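Local coordinates for protein endonuclease V (Streptomyces avermitilis, PDB 3GOC) that probably repairs deaminated DNA as a magnesium-dependent endonuclease, nicking the strand at the second phosphodiester bond 3' to a deoxyinosine and leaving the lesion in place, at residues 44-49 with 215-220; 57-62 with 73-78. All blocks are in the same frame, centred on the assembly; numbering follows the deposited sequence.

Contact 1. Residues 44-49 with 215-220; sequences GVDVAY and RADSLC. With MG (magnesium ion), chain C; MG (magnesium ion), chain D.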
loop_
_atom_site.group_PDB
_atom_site.type_symbol
_atom_site.label_atom_id
_atom_site.label_comp_id
_atom_site.label_asym_id
_atom_site.label_seq_id
_atom_site.Cartn_x
_atom_site.Cartn_y
_atom_site.Cartn_z
ATOM N N GLY A 44 -2.073 -5.982 13.978
ATOM C CA GLY A 44 -3.482 -6.288 13.899
ATOM C C GLY A 44 -4.010 -6.592 15.290
ATOM O O GLY A 44 -3.299 -7.151 16.121
ATOM N N VAL A 45 -5.249 -6.195 15.558
ATOM C CA VAL A 45 -5.874 -6.479 16.838
ATOM C C VAL A 45 -7.247 -7.047 16.541
ATOM O O VAL A 45 -7.921 -6.620 15.600
ATOM C CB VAL A 45 -6.039 -5.213 17.721
ATOM C CG1 VAL A 45 -4.697 -4.800 18.302
ATOM C CG2 VAL A 45 -6.638 -4.082 16.907
ATOM N N ASP A 46 -7.643 -8.033 17.331
ATOM C CA ASP A 46 -8.953 -8.652 17.169
ATOM C C ASP A 46 -9.317 -9.330 18.478
ATOM O O ASP A 46 -8.455 -9.568 19.320
ATOM C CB ASP A 46 -8.928 -9.686 16.046
ATOM C CG ASP A 46 -10.303 -10.154 15.672
ATOM O OD1 ASP A 46 -10.419 -11.305 15.196
ATOM O OD2 ASP A 46 -11.280 -9.375 15.841
ATOM N N VAL A 47 -10.598 -9.627 18.654
ATOM C CA VAL A 47 -11.045 -10.289 19.866
ATOM C C VAL A 47 -11.993 -11.436 19.565
ATOM O O VAL A 47 -12.572 -11.528 18.478
ATOM C CB VAL A 47 -11.752 -9.298 20.822
ATOM C CG1 VAL A 47 -10.812 -8.146 21.164
ATOM C CG2 VAL A 47 -13.021 -8.773 20.178
ATOM N N ALA A 48 -12.120 -12.323 20.542
ATOM C CA ALA A 48 -13.009 -13.471 20.448
ATOM C C ALA A 48 -13.769 -13.529 21.766
ATOM O O ALA A 48 -13.168 -13.500 22.838
ATOM C CB ALA A 48 -12.198 -14.756 20.245
ATOM N N TYR A 49 -15.093 -13.584 21.683
ATOM C CA TYR A 49 -15.936 -13.651 22.872
ATOM C C TYR A 49 -16.354 -15.081 23.152
ATOM O O TYR A 49 -16.695 -15.826 22.235
ATOM C CB TYR A 49 -17.203 -12.812 22.687
ATOM C CG TYR A 49 -16.976 -11.324 22.720
ATOM C CD1 TYR A 49 -16.630 -10.622 21.566
ATOM C CD2 TYR A 49 -17.087 -10.616 23.914
ATOM C CE1 TYR A 49 -16.396 -9.250 21.602
ATOM C CE2 TYR A 49 -16.860 -9.248 23.962
ATOM C CZ TYR A 49 -16.514 -8.572 22.808
ATOM O OH TYR A 49 -16.288 -7.218 22.858
ATOM N N ARG A 215 -4.147 -12.860 11.014
ATOM C CA ARG A 215 -3.269 -13.307 12.097
ATOM C C ARG A 215 -3.886 -13.117 13.483
ATOM O O ARG A 215 -3.894 -14.033 14.300
ATOM C CB ARG A 215 -1.950 -12.533 12.068
ATOM C CG ARG A 215 -1.151 -12.632 10.792
ATOM C CD ARG A 215 -0.389 -13.916 10.738
ATOM N NE ARG A 215 0.556 -13.925 9.623
ATOM C CZ ARG A 215 1.264 -14.993 9.278
ATOM N NH1 ARG A 215 1.129 -16.117 9.965
ATOM N NH2 ARG A 215 2.089 -14.940 8.247
ATOM N N ALA A 216 -4.392 -11.916 13.747
ATOM C CA ALA A 216 -4.972 -11.625 15.048
ATOM C C ALA A 216 -6.218 -12.462 15.302
ATOM O O ALA A 216 -6.446 -12.918 16.424
ATOM C CB ALA A 216 -5.291 -10.142 15.159
ATOM N N ASP A 217 -7.023 -12.668 14.266
ATOM C CA ASP A 217 -8.232 -13.469 14.417
ATOM C C ASP A 217 -7.872 -14.896 14.815
ATOM O O ASP A 217 -8.445 -15.459 15.753
ATOM C CB ASP A 217 -9.035 -13.495 13.113
ATOM C CG ASP A 217 -10.208 -14.454 13.178
ATOM O OD1 ASP A 217 -11.188 -14.147 13.882
ATOM O OD2 ASP A 217 -10.142 -15.528 12.539
ATOM N N SER A 218 -6.915 -15.481 14.101
ATOM C CA SER A 218 -6.510 -16.850 14.390
ATOM C C SER A 218 -5.974 -16.963 15.807
ATOM O O SER A 218 -6.309 -17.899 16.536
ATOM C CB SER A 218 -5.436 -17.311 13.401
ATOM O OG SER A 218 -5.980 -17.465 12.096
ATOM N N LEU A 219 -5.157 -15.994 16.209
ATOM C CA LEU A 219 -4.564 -16.034 17.540
ATOM C C LEU A 219 -5.547 -15.852 18.696
ATOM O O LEU A 219 -5.476 -16.587 19.683
ATOM C CB LEU A 219 -3.423 -15.013 17.646
ATOM C CG LEU A 219 -2.701 -14.956 18.999
ATOM C CD1 LEU A 219 -2.143 -16.329 19.384
ATOM C CD2 LEU A 219 -1.576 -13.938 18.916
ATOM N N CYS A 220 -6.459 -14.891 18.610
ATOM C CA CYS A 220 -7.388 -14.748 19.723
ATOM C C CYS A 220 -8.316 -15.952 19.845
ATOM O O CYS A 220 -8.715 -16.322 20.948
ATOM C CB CYS A 220 -8.204 -13.447 19.632
ATOM S SG CYS A 220 -9.330 -13.229 18.231
HETATM MG MG MG C . -12.256 -12.334 14.557
HETATM MG MG MG D . -13.389 -10.227 14.856
HETATM O O HOH W 1 -12.533 -13.465 16.545
HETATM O O HOH W 2 -14.206 -13.343 13.803
HETATM O O HOH W 3 -11.820 -11.427 12.439
HETATM O O HOH W 4 -13.716 -7.695 15.088
HETATM O O HOH W 5 -15.308 -9.362 13.528
#
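A216 is the first residue of the helical segment 215-220 to touch the strand 44-49: its methyl lies against the strand backbone at G44 O and V45 C and meets D46 CB, 3.8 Å from A216 CB. One residue on, D217 turns CG anti to its backbone N (chi1 173°), which carries OD1 out to the magnesium ion of chain C at 2.2 Å. D46, also with CG anti to N (chi1 -169°), brings its OD1 to the same ion at 2.2 Å. The two carboxylate oxygens, D46 OD1 and D217 OD1, are 3.2 Å apart, a closeness whose repulsion the shared cation probably offsets; R221 NE also hydrogen-bonds D217 OD1. Three waters also bind this ion, and one of them donates to V47 O at 2.7 Å. D46 OD2 reaches the second magnesium, of chain D, at 2.5 Å, so one carboxylate bridges both ions. A further turn along, C220 lays SG over the strand, 3.5 Å from V47 C and 3.8 Å from A48 CB. With D114 joining D46 at the second ion, this is the carboxylate-bridged two-metal site characteristic of RNase H-like nucleases.

Contact 2. Residues 57-62 with 73-78; sequences VAAAVV and EATAVG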
loop_
_atom_site.group_PDB
_atom_site.type_symbol
_atom_site.label_atom_id
_atom_site.label_comp_id
_atom_site.label_asym_id
_atom_site.label_seq_id
_atom_site.Cartn_x
_atom_site.Cartn_y
_atom_site.Cartn_z
ATOM N N VAL A 57 -11.274 -12.487 24.786
ATOM C CA VAL A 57 -9.842 -12.663 24.591
ATOM C C VAL A 57 -9.377 -11.794 23.440
ATOM O O VAL A 57 -9.948 -11.833 22.350
ATOM C CB VAL A 57 -9.497 -14.137 24.287
ATOM C CG1 VAL A 57 -8.029 -14.256 23.893
ATOM C CG2 VAL A 57 -9.777 -14.995 25.517
ATOM N N ALA A 58 -8.345 -10.999 23.692
ATOM C CA ALA A 58 -7.805 -10.116 22.673
ATOM C C ALA A 58 -6.434 -10.581 22.227
ATOM O O ALA A 58 -5.684 -11.176 23.002
ATOM C CB ALA A 58 -7.708 -8.702 23.210
ATOM N N ALA A 59 -6.124 -10.325 20.963
ATOM C CA ALA A 59 -4.826 -10.680 20.418
ATOM C C ALA A 59 -4.265 -9.494 19.659
ATOM O O ALA A 59 -5.001 -8.725 19.042
ATOM C CB ALA A 59 -4.941 -11.883 19.482
ATOM N N ALA A 60 -2.951 -9.337 19.735
ATOM C CA ALA A 60 -2.262 -8.281 19.014
ATOM C C ALA A 60 -1.114 -8.983 18.307
ATOM O O ALA A 60 -0.327 -9.687 18.939
ATOM C CB ALA A 60 -1.729 -7.229 19.977
ATOM N N VAL A 61 -1.043 -8.821 16.992
ATOM C CA VAL A 61 0.018 -9.441 16.213
ATOM C C VAL A 61 0.757 -8.362 15.447
ATOM O O VAL A 61 0.176 -7.668 14.617
ATOM C CB VAL A 61 -0.539 -10.479 15.222
ATOM C CG1 VAL A 61 0.608 -11.098 14.430
ATOM C CG2 VAL A 61 -1.301 -11.564 15.974
ATOM N N VAL A 62 2.046 -8.225 15.747
ATOM C CA VAL A 62 2.896 -7.219 15.122
ATOM C C VAL A 62 3.627 -7.789 13.915
ATOM O O VAL A 62 4.268 -8.838 14.005
ATOM C CB VAL A 62 3.956 -6.698 16.115
ATOM C CG1 VAL A 62 4.715 -5.544 15.497
ATOM C CG2 VAL A 62 3.293 -6.271 17.411
ATOM N N GLU A 73 3.822 -11.121 19.085
ATOM C CA GLU A 73 2.400 -11.354 19.312
ATOM C C GLU A 73 2.123 -11.478 20.799
ATOM O O GLU A 73 3.014 -11.812 21.578
ATOM C CB GLU A 73 1.936 -12.620 18.588
ATOM C CG GLU A 73 2.640 -13.885 19.022
ATOM C CD GLU A 73 2.187 -15.103 18.235
ATOM O OE1 GLU A 73 2.198 -15.042 16.987
ATOM O OE2 GLU A 73 1.820 -16.118 18.865
ATOM N N ALA A 74 0.886 -11.192 21.192
ATOM C CA ALA A 74 0.497 -11.277 22.593
ATOM C C ALA A 74 -1.015 -11.380 22.694
ATOM O O ALA A 74 -1.731 -10.927 21.807
ATOM C CB ALA A 74 0.986 -10.046 23.349
ATOM N N THR A 75 -1.496 -11.995 23.766
ATOM C CA THR A 75 -2.929 -12.114 23.987
ATOM C C THR A 75 -3.229 -11.770 25.437
ATOM O O THR A 75 -2.330 -11.718 26.280
ATOM C CB THR A 75 -3.453 -13.545 23.705
ATOM O OG1 THR A 75 -2.782 -14.481 24.558
ATOM C CG2 THR A 75 -3.236 -13.922 22.254
ATOM N N ALA A 76 -4.500 -11.522 25.716
ATOM C CA ALA A 76 -4.939 -11.205 27.065
ATOM C C ALA A 76 -6.360 -11.721 27.229
ATOM O O ALA A 76 -7.132 -11.752 26.270
ATOM C CB ALA A 76 -4.900 -9.701 27.296
ATOM N N VAL A 77 -6.689 -12.143 28.442
ATOM C CA VAL A 77 -8.016 -12.650 28.752
ATOM C C VAL A 77 -8.653 -11.646 29.698
ATOM O O VAL A 77 -8.022 -11.227 30.666
ATOM C CB VAL A 77 -7.939 -14.018 29.452
ATOM C CG1 VAL A 77 -9.329 -14.479 29.835
ATOM C CG2 VAL A 77 -7.279 -15.037 28.527
ATOM N N GLY A 78 -9.889 -11.244 29.421
ATOM C CA GLY A 78 -10.526 -10.277 30.294
ATOM C C GLY A 78 -12.000 -10.508 30.556
ATOM O O GLY A 78 -12.654 -11.288 29.867
#
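Strands 57-62 and 73-78 run antiparallel, their short axes 165° apart in direction, and the tight part of their contact is the backbone. A58 and A76 form one hydrogen-bonded pair, with A58 N to A76 O at 2.9 Å and A76 N to A58 O at 3.0 Å. A60 and A74 form the next, where A60 N reaches A74 O at 2.9 Å along a fairly straight N-H (163°) and nearly down the C=O axis. The same carbonyls also receive CA-H groups from the non-hydrogen-bonded residues, closest at T75 CA to A58 O, 3.1 Å, so each carbonyl takes an N-H and a weaker CA-H contact. The small methyls of A58, A60, A74 and A76 share one face, where they reach helix 94-102 and the loop at L104 rather than each other. These are the two arms of the beta hairpin 55-64/70-79, and 70-79 is the outermost strand on this side of the RNase H-like mixed sheet within the chain. The face of V57, A59 and V61 carries the side-chain contacts between the strands and packs on helix 211-228. V57 and V77 stand side by side, each with CG2 anti to its carbonyl carbon, and touch through those methyls at 3.9 Å; V57 also packs against A223 and L224. T75 holds CG2 anti to its carbonyl carbon, which sets that methyl 3.8 Å from A59 CB, while OG1 takes the crowded position between N and C (chi1 59°). This face loosens only toward the exposed end at E73: its CB merely skirts A60 O, V61 CG2 stays 4.3 Å from E73 CB, and the chain beyond CG extends so that the carboxylate makes a long, weak ion pair with R222 of helix 211-228.

How the contacts relate
Contacts 1 and 2 sit 7 Å apart, centre to centre, on the same side of the chain's centre. Strands 41-49, 55-64 and 70-79 follow one another in sequence and lie side by side, antiparallel, in a single sheet. Contact 2 is nested inside contact 1, because residues 57-78 lie in the chain between 49 and 215. A48 N to V57 O and G44 N to V61 O, each 2.9 Å, are probable hydrogen bonds that join the two contacts. The helix spans both: L219 CG packs on T75 CG2 at 3.5 Å, while C220 touches A59. The metal-bearing strand is thus bordered on one edge by the hairpin and covered by the helix that supplies D217 to the ion shared with D46.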